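Local atomic coordinates of LIP (Serratia marcescens, PDB entry 4A1R), a protein that forms a membrane-bound component of the Type VI secretion system and, as a TssJ-family lipoprotein, probably helps build its membrane complex. Residues Y10-D15 with R90-I95; F14-Q19 with I135-S140; Q19-A24 with E97-D102; R34-R39 with S58-S63. All coordinates share one frame; numbering follows the deposited sequence. Where two conformers were deposited one is given.

Contact 1 (Y10-D15 with R90-I95); sequences YSLVFD and RYIGVI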
loop_
_atom_site.group_PDB
_atom_site.type_symbol
_atom_site.label_atom_id
_atom_site.label_comp_id
_atom_site.label_asym_id
_atom_site.label_seq_id
_atom_site.Cartn_x
_atom_site.Cartn_y
_atom_site.Cartn_z
ATOM N N TYR A 10 -6.815 8.429 -4.310
ATOM C CA TYR A 10 -5.472 8.327 -3.706
ATOM C C TYR A 10 -4.501 7.827 -4.748
ATOM O O TYR A 10 -4.908 7.221 -5.764
ATOM C CB TYR A 10 -5.484 7.361 -2.501
ATOM C CG TYR A 10 -5.797 5.930 -2.907
ATOM C CD1 TYR A 10 -7.115 5.503 -2.970
ATOM C CD2 TYR A 10 -4.779 5.020 -3.263
ATOM C CE1 TYR A 10 -7.445 4.227 -3.392
ATOM C CE2 TYR A 10 -5.100 3.727 -3.686
ATOM C CZ TYR A 10 -6.448 3.338 -3.734
ATOM O OH TYR A 10 -6.857 2.078 -4.104
ATOM N N SER A 11 -3.217 8.049 -4.509
ATOM C CA SER A 11 -2.203 7.326 -5.272
ATOM C C SER A 11 -0.898 7.175 -4.509
ATOM O O SER A 11 -0.569 7.981 -3.603
ATOM C CB SER A 11 -1.963 7.957 -6.633
ATOM O OG SER A 11 -1.157 9.086 -6.510
ATOM N N LEU A 12 -0.179 6.113 -4.868
ATOM C CA LEU A 12 1.101 5.773 -4.261
ATOM C C LEU A 12 2.114 5.711 -5.355
ATOM O O LEU A 12 1.867 5.100 -6.419
ATOM C CB LEU A 12 0.996 4.397 -3.588
ATOM C CG LEU A 12 -0.015 4.229 -2.458
ATOM C CD1 LEU A 12 -0.001 2.839 -1.843
ATOM C CD2 LEU A 12 0.289 5.247 -1.376
ATOM N N VAL A 13 3.274 6.316 -5.117
ATOM C CA VAL A 13 4.326 6.271 -6.095
ATOM C C VAL A 13 5.462 5.408 -5.539
ATOM O O VAL A 13 5.945 5.669 -4.438
ATOM C CB VAL A 13 4.901 7.665 -6.378
ATOM C CG1 VAL A 13 5.854 7.580 -7.560
ATOM C CG2 VAL A 13 3.805 8.668 -6.668
ATOM N N PHE A 14 5.905 4.412 -6.301
ATOM C CA PHE A 14 6.823 3.382 -5.777
ATOM C C PHE A 14 8.177 3.498 -6.445
ATOM O O PHE A 14 8.271 3.706 -7.670
ATOM C CB PHE A 14 6.257 1.951 -5.965
ATOM C CG PHE A 14 5.123 1.622 -5.061
ATOM C CD1 PHE A 14 3.803 1.981 -5.388
ATOM C CD2 PHE A 14 5.359 0.952 -3.859
ATOM C CE1 PHE A 14 2.756 1.686 -4.541
ATOM C CE2 PHE A 14 4.308 0.654 -3.001
ATOM C CZ PHE A 14 3.004 1.000 -3.348
ATOM N N ASP A 15 9.210 3.432 -5.604
ATOM C CA ASP A 15 10.592 3.187 -6.000
ATOM C C ASP A 15 10.996 1.824 -5.404
ATOM O O ASP A 15 10.587 1.499 -4.283
ATOM C CB ASP A 15 11.537 4.251 -5.382
ATOM C CG ASP A 15 11.430 5.620 -6.046
ATOM O OD1 ASP A 15 10.556 5.834 -6.918
ATOM O OD2 ASP A 15 12.256 6.491 -5.697
ATOM N N ARG A 90 -10.589 3.920 5.690
ATOM C CA ARG A 90 -9.753 4.520 6.750
ATOM C C ARG A 90 -8.248 4.219 6.624
ATOM O O ARG A 90 -7.396 4.899 7.225
ATOM C CB ARG A 90 -10.274 4.109 8.133
ATOM C CG ARG A 90 -11.683 4.604 8.445
ATOM C CD ARG A 90 -11.763 6.126 8.397
ATOM N NE ARG A 90 -13.106 6.628 8.708
ATOM C CZ ARG A 90 -14.086 6.812 7.819
ATOM N NH1 ARG A 90 -13.903 6.547 6.532
ATOM N NH2 ARG A 90 -15.267 7.264 8.218
ATOM N N TYR A 91 -7.910 3.193 5.861
ATOM C CA TYR A 91 -6.488 2.815 5.701
ATOM C C TYR A 91 -6.213 2.309 4.285
ATOM O O TYR A 91 -7.092 1.730 3.674
ATOM C CB TYR A 91 -6.126 1.701 6.691
ATOM C CG TYR A 91 -6.155 2.102 8.168
ATOM C CD1 TYR A 91 -5.049 2.707 8.765
ATOM C CD2 TYR A 91 -7.278 1.852 8.962
ATOM C CE1 TYR A 91 -5.073 3.080 10.103
ATOM C CE2 TYR A 91 -7.309 2.210 10.302
ATOM C CZ TYR A 91 -6.206 2.826 10.861
ATOM O OH TYR A 91 -6.213 3.186 12.191
ATOM N N ILE A 92 -5.003 2.566 3.786
ATOM C CA ILE A 92 -4.440 1.858 2.606
ATOM C C ILE A 92 -3.399 0.831 3.113
ATOM O O ILE A 92 -2.391 1.208 3.729
ATOM C CB ILE A 92 -3.766 2.840 1.601
ATOM C CG1 ILE A 92 -4.736 3.916 1.124
ATOM C CG2 ILE A 92 -3.125 2.118 0.410
ATOM C CD1 ILE A 92 -6.046 3.412 0.560
ATOM N N GLY A 93 -3.651 -0.456 2.878
ATOM C CA GLY A 93 -2.676 -1.511 3.233
ATOM C C GLY A 93 -1.784 -1.803 2.029
ATOM O O GLY A 93 -2.256 -1.823 0.888
ATOM N N VAL A 94 -0.495 -2.018 2.253
ATOM C CA VAL A 94 0.408 -2.313 1.135
ATOM C C VAL A 94 1.148 -3.584 1.541
ATOM O O VAL A 94 1.608 -3.694 2.699
ATOM C CB VAL A 94 1.406 -1.169 0.817
ATOM C CG1 VAL A 94 2.188 -1.466 -0.464
ATOM C CG2 VAL A 94 0.697 0.175 0.689
ATOM N N ILE A 95 1.207 -4.546 0.616
ATOM C CA ILE A 95 1.883 -5.844 0.808
ATOM C C ILE A 95 2.951 -5.966 -0.288
ATOM O O ILE A 95 2.694 -5.653 -1.455
ATOM C CB ILE A 95 0.880 -7.044 0.662
ATOM C CG1 ILE A 95 -0.217 -6.978 1.721
ATOM C CG2 ILE A 95 1.602 -8.411 0.748
ATOM C CD1 ILE A 95 -1.348 -7.970 1.545
#

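Contact 2 (F14-Q19 with I135-S140); sequences FDADRQ and IVAGVS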
loop_
_atom_site.group_PDB
_atom_site.type_symbol
_atom_site.label_atom_id
_atom_site.label_comp_id
_atom_site.label_asym_id
_atom_site.label_seq_id
_atom_site.Cartn_x
_atom_site.Cartn_y
_atom_site.Cartn_z
ATOM N N PHE A 14 5.905 4.412 -6.301
ATOM C CA PHE A 14 6.823 3.382 -5.777
ATOM C C PHE A 14 8.177 3.498 -6.445
ATOM O O PHE A 14 8.271 3.706 -7.670
ATOM C CB PHE A 14 6.257 1.951 -5.965
ATOM C CG PHE A 14 5.123 1.622 -5.061
ATOM C CD1 PHE A 14 3.803 1.981 -5.388
ATOM C CD2 PHE A 14 5.359 0.952 -3.859
ATOM C CE1 PHE A 14 2.756 1.686 -4.541
ATOM C CE2 PHE A 14 4.308 0.654 -3.001
ATOM C CZ PHE A 14 3.004 1.000 -3.348
ATOM N N ASP A 15 9.210 3.432 -5.604
ATOM C CA ASP A 15 10.592 3.187 -6.000
ATOM C C ASP A 15 10.996 1.824 -5.404
ATOM O O ASP A 15 10.587 1.499 -4.283
ATOM C CB ASP A 15 11.537 4.251 -5.382
ATOM C CG ASP A 15 11.430 5.620 -6.046
ATOM O OD1 ASP A 15 10.556 5.834 -6.918
ATOM O OD2 ASP A 15 12.256 6.491 -5.697
ATOM N N ALA A 16 11.811 1.065 -6.136
ATOM C CA ALA A 16 12.392 -0.181 -5.630
ATOM C C ALA A 16 13.916 -0.086 -5.700
ATOM O O ALA A 16 14.465 0.328 -6.724
ATOM C CB ALA A 16 11.907 -1.383 -6.429
ATOM N N ASP A 17 14.581 -0.438 -4.607
ATOM C CA ASP A 17 16.054 -0.540 -4.586
ATOM C C ASP A 17 16.546 -1.453 -5.690
ATOM O O ASP A 17 15.948 -2.495 -5.978
ATOM C CB ASP A 17 16.531 -1.066 -3.232
ATOM C CG ASP A 17 16.448 -0.021 -2.127
ATOM O OD1 ASP A 17 16.131 1.163 -2.415
ATOM O OD2 ASP A 17 16.716 -0.380 -0.956
ATOM N N ARG A 18 17.658 -1.084 -6.303
ATOM C CA ARG A 18 18.363 -1.985 -7.214
ATOM C C ARG A 18 18.581 -3.410 -6.685
ATOM O O ARG A 18 18.612 -4.363 -7.458
ATOM C CB ARG A 18 19.703 -1.372 -7.629
ATOM C CG ARG A 18 19.577 -0.381 -8.775
ATOM C CD ARG A 18 20.931 -0.028 -9.379
ATOM N NE ARG A 18 21.340 -0.950 -10.445
ATOM C CZ ARG A 18 22.283 -1.884 -10.326
ATOM N NH1 ARG A 18 22.940 -2.042 -9.177
ATOM N NH2 ARG A 18 22.573 -2.666 -11.361
ATOM N N GLN A 19 18.726 -3.548 -5.376
ATOM C CA GLN A 19 19.009 -4.847 -4.767
ATOM C C GLN A 19 17.801 -5.503 -4.125
ATOM O O GLN A 19 17.956 -6.461 -3.365
ATOM C CB GLN A 19 20.105 -4.734 -3.703
ATOM C CG GLN A 19 21.477 -4.290 -4.208
ATOM C CD GLN A 19 21.925 -5.012 -5.467
ATOM O OE1 GLN A 19 21.852 -6.242 -5.568
ATOM N NE2 GLN A 19 22.406 -4.243 -6.436
ATOM N N ILE A 135 6.376 5.514 -1.474
ATOM C CA ILE A 135 6.794 4.277 -0.792
ATOM C C ILE A 135 8.046 3.741 -1.473
ATOM O O ILE A 135 8.177 3.771 -2.713
ATOM C CB ILE A 135 5.693 3.175 -0.823
ATOM C CG1 ILE A 135 4.355 3.691 -0.288
ATOM C CG2 ILE A 135 6.116 1.903 -0.070
ATOM C CD1 ILE A 135 4.386 4.181 1.150
ATOM N N VAL A 136 8.984 3.248 -0.674
ATOM C CA VAL A 136 10.115 2.530 -1.249
ATOM C C VAL A 136 10.028 1.041 -0.871
ATOM O O VAL A 136 9.836 0.697 0.309
ATOM C CB VAL A 136 11.466 3.097 -0.781
ATOM C CG1 VAL A 136 12.610 2.316 -1.430
ATOM C CG2 VAL A 136 11.568 4.582 -1.128
ATOM N N ALA A 137 10.129 0.169 -1.874
ATOM C CA ALA A 137 10.371 -1.273 -1.629
ATOM C C ALA A 137 11.890 -1.465 -1.505
ATOM O O ALA A 137 12.624 -1.519 -2.492
ATOM C CB ALA A 137 9.799 -2.121 -2.759
ATOM N N GLY A 138 12.359 -1.518 -0.264
ATOM C CA GLY A 138 13.779 -1.589 -0.019
ATOM C C GLY A 138 14.174 -3.019 0.294
ATOM O O GLY A 138 13.318 -3.902 0.484
ATOM N N VAL A 139 15.477 -3.240 0.358
ATOM C CA VAL A 139 16.036 -4.537 0.705
ATOM C C VAL A 139 15.422 -5.091 1.995
ATOM O O VAL A 139 15.149 -6.273 2.086
ATOM C CB VAL A 139 17.589 -4.448 0.781
ATOM C CG1 VAL A 139 18.191 -5.638 1.502
ATOM C CG2 VAL A 139 18.185 -4.339 -0.616
ATOM N N SER A 140 15.190 -4.248 2.993
ATOM C CA SER A 140 14.658 -4.742 4.257
ATOM C C SER A 140 13.130 -4.691 4.342
ATOM O O SER A 140 12.560 -5.141 5.316
ATOM C CB SER A 140 15.309 -4.023 5.451
ATOM O OG SER A 140 14.918 -2.648 5.538
#

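Contact 3 (Q19-A24 with E97-D102); sequences QVNAAA and EYQNLD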
loop_
_atom_site.group_PDB
_atom_site.type_symbol
_atom_site.label_atom_id
_atom_site.label_comp_id
_atom_site.label_asym_id
_atom_site.label_seq_id
_atom_site.Cartn_x
_atom_site.Cartn_y
_atom_site.Cartn_z
ATOM N N GLN A 19 18.726 -3.548 -5.376
ATOM C CA GLN A 19 19.009 -4.847 -4.767
ATOM C C GLN A 19 17.801 -5.503 -4.125
ATOM O O GLN A 19 17.956 -6.461 -3.365
ATOM C CB GLN A 19 20.105 -4.734 -3.703
ATOM C CG GLN A 19 21.477 -4.290 -4.208
ATOM C CD GLN A 19 21.925 -5.012 -5.467
ATOM O OE1 GLN A 19 21.852 -6.242 -5.568
ATOM N NE2 GLN A 19 22.406 -4.243 -6.436
ATOM N N VAL A 20 16.608 -4.973 -4.387
ATOM C CA VAL A 20 15.424 -5.462 -3.695
ATOM C C VAL A 20 15.223 -6.928 -4.102
ATOM O O VAL A 20 15.443 -7.323 -5.268
ATOM C CB VAL A 20 14.155 -4.607 -4.014
ATOM C CG1 VAL A 20 13.581 -4.985 -5.370
ATOM C CG2 VAL A 20 13.104 -4.720 -2.903
ATOM N N ASN A 21 14.863 -7.730 -3.111
ATOM C CA ASN A 21 14.274 -9.025 -3.362
ATOM C C ASN A 21 15.202 -9.973 -4.085
ATOM O O ASN A 21 14.812 -10.619 -5.063
ATOM C CB ASN A 21 13.002 -8.847 -4.185
ATOM C CG ASN A 21 12.158 -10.101 -4.221
ATOM O OD1 ASN A 21 12.039 -10.804 -3.215
ATOM N ND2 ASN A 21 11.519 -10.344 -5.361
ATOM N N ALA A 22 16.433 -10.032 -3.595
ATOM C CA ALA A 22 17.426 -10.955 -4.091
ATOM C C ALA A 22 17.699 -11.911 -2.945
ATOM O O ALA A 22 18.184 -11.513 -1.875
ATOM C CB ALA A 22 18.690 -10.215 -4.491
ATOM N N ALA A 23 17.328 -13.165 -3.162
ATOM C CA ALA A 23 17.669 -14.250 -2.261
ATOM C C ALA A 23 19.207 -14.389 -2.140
ATOM O O ALA A 23 19.964 -13.830 -2.952
ATOM C CB ALA A 23 17.049 -15.543 -2.781
ATOM N N ALA A 24 19.668 -15.109 -1.122
ATOM C CA ALA A 24 21.069 -15.535 -1.082
ATOM C C ALA A 24 21.500 -16.156 -2.433
ATOM O O ALA A 24 20.817 -17.031 -2.988
ATOM C CB ALA A 24 21.298 -16.500 0.074
ATOM N N GLU A 97 5.431 -8.899 -1.833
ATOM C CA GLU A 97 5.621 -10.373 -1.700
ATOM C C GLU A 97 7.108 -10.741 -1.922
ATOM O O GLU A 97 7.495 -11.314 -2.960
ATOM C CB GLU A 97 4.687 -11.124 -2.661
ATOM C CG GLU A 97 3.200 -10.768 -2.453
ATOM C CD GLU A 97 2.200 -11.713 -3.139
ATOM O OE1 GLU A 97 2.625 -12.589 -3.907
ATOM O OE2 GLU A 97 0.975 -11.557 -2.891
ATOM N N TYR A 98 7.955 -10.344 -0.972
ATOM C CA TYR A 98 9.372 -10.716 -1.005
ATOM C C TYR A 98 9.516 -12.249 -1.051
ATOM O O TYR A 98 8.780 -12.955 -0.359
ATOM C CB TYR A 98 10.083 -10.237 0.268
ATOM C CG TYR A 98 10.284 -8.727 0.331
ATOM C CD1 TYR A 98 11.416 -8.130 -0.233
ATOM C CD2 TYR A 98 9.335 -7.914 0.941
ATOM C CE1 TYR A 98 11.608 -6.764 -0.161
ATOM C CE2 TYR A 98 9.511 -6.541 0.996
ATOM C CZ TYR A 98 10.644 -5.969 0.433
ATOM O OH TYR A 98 10.826 -4.592 0.489
ATOM N N GLN A 99 10.509 -12.734 -1.783
ATOM C CA GLN A 99 10.802 -14.213 -1.787
ATOM C C GLN A 99 11.355 -14.749 -0.464
ATOM O O GLN A 99 11.229 -15.951 -0.156
ATOM C CB GLN A 99 11.802 -14.573 -2.877
ATOM C CG GLN A 99 11.474 -14.160 -4.297
ATOM C CD GLN A 99 12.570 -14.624 -5.240
ATOM O OE1 GLN A 99 13.549 -15.239 -4.803
ATOM N NE2 GLN A 99 12.400 -14.374 -6.523
ATOM N N ASN A 100 11.972 -13.872 0.317
ATOM C CA ASN A 100 12.508 -14.246 1.617
ATOM C C ASN A 100 11.884 -13.360 2.650
ATOM O O ASN A 100 12.409 -12.303 2.959
ATOM C CB ASN A 100 14.026 -14.058 1.645
ATOM C CG ASN A 100 14.762 -15.216 1.024
ATOM O OD1 ASN A 100 15.287 -15.116 -0.088
ATOM N ND2 ASN A 100 14.772 -16.337 1.724
ATOM N N LEU A 101 10.762 -13.811 3.189
ATOM C CA LEU A 101 9.913 -12.995 4.032
ATOM C C LEU A 101 10.522 -12.628 5.390
ATOM O O LEU A 101 10.217 -11.568 5.960
ATOM C CB LEU A 101 8.632 -13.771 4.306
ATOM C CG LEU A 101 7.446 -13.680 3.375
ATOM C CD1 LEU A 101 6.356 -14.423 4.106
ATOM C CD2 LEU A 101 7.023 -12.240 3.077
ATOM N N ASP A 102 11.342 -13.518 5.945
ATOM C CA ASP A 102 11.883 -13.312 7.303
ATOM C C ASP A 102 12.618 -12.010 7.481
ATOM O O ASP A 102 13.491 -11.679 6.693
ATOM C CB ASP A 102 12.827 -14.442 7.707
ATOM C CG ASP A 102 12.098 -15.690 8.052
ATOM O OD1 ASP A 102 10.851 -15.653 8.089
ATOM O OD2 ASP A 102 12.772 -16.708 8.277
HETATM O O HOH W 1 13.421 -11.274 -0.806
#

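Contact 4 (R34-R39 with S58-S63); sequences RVLLLR and SVLGNS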
loop_
_atom_site.group_PDB
_atom_site.type_symbol
_atom_site.label_atom_id
_atom_site.label_comp_id
_atom_site.label_asym_id
_atom_site.label_seq_id
_atom_site.Cartn_x
_atom_site.Cartn_y
_atom_site.Cartn_z
ATOM N N ARG A 34 0.807 -5.453 -3.547
ATOM C CA ARG A 34 -0.650 -5.324 -3.484
ATOM C C ARG A 34 -1.068 -4.089 -2.703
ATOM O O ARG A 34 -0.412 -3.701 -1.748
ATOM C CB ARG A 34 -1.258 -6.597 -2.908
ATOM C CG ARG A 34 -0.891 -7.851 -3.716
ATOM C CD ARG A 34 -1.475 -9.085 -3.063
ATOM N NE ARG A 34 -2.930 -9.015 -2.997
ATOM C CZ ARG A 34 -3.704 -9.833 -2.287
ATOM N NH1 ARG A 34 -3.178 -10.794 -1.534
ATOM N NH2 ARG A 34 -5.024 -9.675 -2.316
ATOM N N VAL A 35 -2.162 -3.464 -3.114
ATOM C CA VAL A 35 -2.620 -2.250 -2.454
ATOM C C VAL A 35 -4.061 -2.520 -2.135
ATOM O O VAL A 35 -4.835 -2.869 -3.033
ATOM C CB VAL A 35 -2.449 -0.981 -3.335
ATOM C CG1 VAL A 35 -3.142 0.220 -2.681
ATOM C CG2 VAL A 35 -0.984 -0.657 -3.558
ATOM N N LEU A 36 -4.413 -2.409 -0.851
ATOM C CA LEU A 36 -5.741 -2.750 -0.419
ATOM C C LEU A 36 -6.429 -1.530 0.208
ATOM O O LEU A 36 -5.857 -0.843 1.050
ATOM C CB LEU A 36 -5.700 -3.924 0.584
ATOM C CG LEU A 36 -5.243 -5.322 0.104
ATOM C CD1 LEU A 36 -3.785 -5.357 -0.292
ATOM C CD2 LEU A 36 -5.430 -6.317 1.237
ATOM N N LEU A 37 -7.671 -1.275 -0.195
ATOM C CA LEU A 37 -8.448 -0.259 0.468
ATOM C C LEU A 37 -9.217 -0.889 1.632
ATOM O O LEU A 37 -9.951 -1.883 1.459
ATOM C CB LEU A 37 -9.394 0.405 -0.545
ATOM C CG LEU A 37 -10.117 1.644 -0.049
ATOM C CD1 LEU A 37 -9.147 2.823 -0.016
ATOM C CD2 LEU A 37 -11.284 1.929 -0.986
ATOM N N LEU A 38 -9.029 -0.320 2.821
ATOM C CA LEU A 38 -9.492 -0.932 4.045
ATOM C C LEU A 38 -10.381 -0.022 4.889
ATOM O O LEU A 38 -10.088 1.172 5.061
ATOM C CB LEU A 38 -8.291 -1.376 4.920
ATOM C CG LEU A 38 -7.254 -2.325 4.289
ATOM C CD1 LEU A 38 -6.010 -2.377 5.188
ATOM C CD2 LEU A 38 -7.787 -3.733 4.027
ATOM N N ARG A 39 -11.441 -0.633 5.420
ATOM C CA ARG A 39 -12.323 -0.036 6.423
ATOM C C ARG A 39 -11.595 0.128 7.732
ATOM O O ARG A 39 -11.895 1.038 8.509
ATOM C CB ARG A 39 -13.512 -0.945 6.694
ATOM C CG ARG A 39 -14.671 -0.777 5.741
ATOM C CD ARG A 39 -15.970 -1.178 6.420
ATOM N NE ARG A 39 -16.757 -2.056 5.566
ATOM C CZ ARG A 39 -17.613 -1.643 4.633
ATOM N NH1 ARG A 39 -17.816 -0.349 4.430
ATOM N NH2 ARG A 39 -18.265 -2.533 3.900
ATOM N N SER A 58 -11.568 -13.331 2.304
ATOM C CA SER A 58 -11.967 -14.272 3.330
ATOM C C SER A 58 -11.389 -13.877 4.681
ATOM O O SER A 58 -12.119 -13.770 5.667
ATOM C CB SER A 58 -11.544 -15.695 2.963
ATOM O OG SER A 58 -11.774 -16.579 4.043
ATOM N N VAL A 59 -10.083 -13.633 4.732
ATOM C CA VAL A 59 -9.458 -13.303 6.013
ATOM C C VAL A 59 -9.809 -11.878 6.469
ATOM O O VAL A 59 -9.915 -11.637 7.659
ATOM C CB VAL A 59 -7.932 -13.629 6.064
ATOM C CG1 VAL A 59 -7.096 -12.550 5.385
ATOM C CG2 VAL A 59 -7.484 -13.803 7.507
ATOM N N LEU A 60 -10.034 -10.949 5.537
ATOM C CA LEU A 60 -10.331 -9.563 5.939
ATOM C C LEU A 60 -11.816 -9.218 6.087
ATOM O O LEU A 60 -12.161 -8.270 6.808
ATOM C CB LEU A 60 -9.642 -8.546 5.021
ATOM C CG LEU A 60 -8.123 -8.697 4.867
ATOM C CD1 LEU A 60 -7.624 -7.792 3.761
ATOM C CD2 LEU A 60 -7.395 -8.416 6.165
ATOM N N GLY A 61 -12.673 -9.969 5.394
ATOM C CA GLY A 61 -14.119 -9.758 5.436
ATOM C C GLY A 61 -14.546 -8.360 5.043
ATOM O O GLY A 61 -14.099 -7.809 4.030
ATOM N N ASN A 62 -15.398 -7.789 5.882
ATOM C CA ASN A 62 -15.996 -6.479 5.679
ATOM C C ASN A 62 -14.943 -5.392 5.740
ATOM O O ASN A 62 -15.186 -4.264 5.300
ATOM C CB ASN A 62 -17.081 -6.208 6.737
ATOM C CG ASN A 62 -18.293 -7.115 6.592
ATOM O OD1 ASN A 62 -19.086 -6.975 5.657
ATOM N ND2 ASN A 62 -18.452 -8.038 7.531
ATOM N N SER A 63 -13.766 -5.721 6.277
ATOM C CA SER A 63 -12.715 -4.720 6.361
ATOM C C SER A 63 -12.078 -4.411 5.002
ATOM O O SER A 63 -11.512 -3.346 4.830
ATOM C CB SER A 63 -11.663 -5.030 7.438
ATOM O OG SER A 63 -10.685 -5.956 6.979
#

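Contact 1 (Y10-D15 with R90-I95)
The ring of Y10 is met squarely over one face by I92, whose CD1 sits 4.1 Å from the ring centroid and only 2° off the ring normal, a CH-pi contact centred on the aromatic system. The remaining contacts are purely aliphatic or aliphatic to aromatic. L12 and V94 meet tip to tip, with L12 CD1 and V94 CG2 3.7 Å apart. The same L12 CD1 also lies 3.9 Å from I92 CG2, though here the two side chains slide past each other in opposite directions; the one leucine methyl meets both residues of the other strand. F14 presents an edge: V94 CG1 lies near the ring plane, 3.9 Å from F14 CZ. V94 can serve both neighbours because its CG1 is anti to the backbone N (chi1 -173°), so that one methyl goes to F14 and the other to L12. No hydrogen bond joins the two segments. Their axes stand 10.3 Å apart at an angle of 30°, the spacing of two sheets packed face to face in a beta-sandwich, with strand 9-16 in one layer and strand 91-96 in the other. F70 meets the F14 ring edge-to-face, and I33 touches both F14 and V94. With only carbon groups meeting across the gap, the two layers are joined here by dispersion and the exclusion of water.

Contact 2 (F14-Q19 with I135-S140)
The F14 ring runs alongside the I135 side chain at the tightly packed end of this strand pair. CE2 of the F14 ring comes 3.6 Å from I135 CB and is almost as near to I135 CG2. The backbones keep the same close fit: D15 N donates to I135 O at 3.1 Å, A137 N to D15 O at 2.8 Å, and D17 N to A137 O at 3.1 Å. Strands 9-16 and 130-138 are parallel neighbours in the mixed sheet of the beta-sandwich, F14 pairing with I135, D15 with V136 and A16 with A137, an arrangement that brings the start of the chain beside its C-terminal part. A16 and A137 share the sheet face of F14 and I135, where L72 touches both alanines. D15 and V136 turn to the other face; D15 OD1 is hydrogen-bonded to G78 N. Beyond A16 and A137, once D17 N has bonded A137 O, the pairing gives way to looser contacts. There the D17 carboxylate reaches G138 and V139: D17 OD2 accepts a weak bond from V139 N at 3.4 Å while resting 3.3 Å from G138 CA. At the exposed margin, where Q19 and V139 belong to the loops, V139 CG2 packs 3.7 Å from Q19 CB and close to the carbonyl oxygen of the same glutamine.

Contact 3 (Q19-A24 with E97-D102)
Two loops meet at one end of the beta-sandwich, N21 of the connection between strands 9-16 and 31-38 reaching Y98 and Q99 of the loop between strands 91-96 and 107-111. N21 carries the polar part. With CG anti to the backbone N (chi1 -167°), the N21 amide extends toward the other loop, and N21 OD1 accepts from Q99 N at 2.8 Å in a nearly straight bond, 173° at the hydrogen, with the donor in the carbonyl plane. A water donates to N21 OD1 at 2.8 Å and accepts from N100 N at 3.2 Å, so one amide oxygen serves two successive backbone N-H groups, directly and through water. N21 ND2 is hydrogen-bonded to A29 O within its own loop. The side chains of N21 and Q99 cross at about a right angle, Q99 CG lying 3.6 Å from N21 OD1. On the buried side V20 CG2 packs 3.7 Å from Y98 CE1, and the Y98 hydroxyl is hydrogen-bonded to G138 O. Toward solvent, A23 CB touches N100 OD1 at 3.2 Å. A side-chain amide bridging neighbouring loops, bonded to backbone groups of both, is a means of tying together irregular connections at the end of a beta-sandwich.

Contact 4 (R34-R39 with S58-S63)
R39, just past the end of strand 31-38, runs beside the 3-10 turn at N62 and S63 that follows helix 49-60. R39 CB lies 3.6 Å from S63 O, and CG, anti to the carbonyl carbon (chi1 -85°), passes on to N62 O. R39 CD comes 3.4 Å from N62 O. The chain bends at chi3, and R39 NE then donates to N62 O at 2.7 Å. This bond is not straight, with 133° at the hydrogen, and the carbonyl oxygen stands 29° out of the guanidinium plane, near the edge of the group. Farther out, CZ and NH2 remain near the same oxygen, while NH1 forms a salt bridge with D88. The backbone of R39 takes part as well, R39 N donating to S63 O at 2.8 Å, so that successive carbonyls of the turn are taken by one residue. The turn is also tied to the helix end: L60 O accepts from both S63 N and S63 OG, the hydroxyl at 2.7 Å, the two donors coming from the same face of its carbonyl plane. G61, with positive phi, lies between as the chain leaves the helix. Deeper in, L60 CD1 meets L36 CD2 at 3.7 Å, the side chains crossing at about a right angle, and lies 4.1 Å from L38 CD2. F44 touches all three leucines. The chemistry therefore divides by depth: leucine methyls seat the helix end on the sheet, while the arginine, by main chain and NE, fixes the turn leading into strand 64-72.

How the contacts relate
Contact 1 lies at the centre of the chain and is wholly apolar, joining the two sheets of the sandwich; contact 2 stays within one sheet and depends mainly on backbone hydrogen bonds. They share F14 and D15 on strand 9-16. Contact 4 belongs to the other sheet from contact 2, where strand 31-38 pairs with strand 91-96 of contact 1, and it adds a helix outside that sheet through both leucines and polar bonds. Contact 3, only partly buried, is a loop contact bridged in part by water. It shares Q19 with contact 2, which it adjoins at the same end of the sandwich. Contacts 2 and 4 lie on opposite sides of the chain's centre.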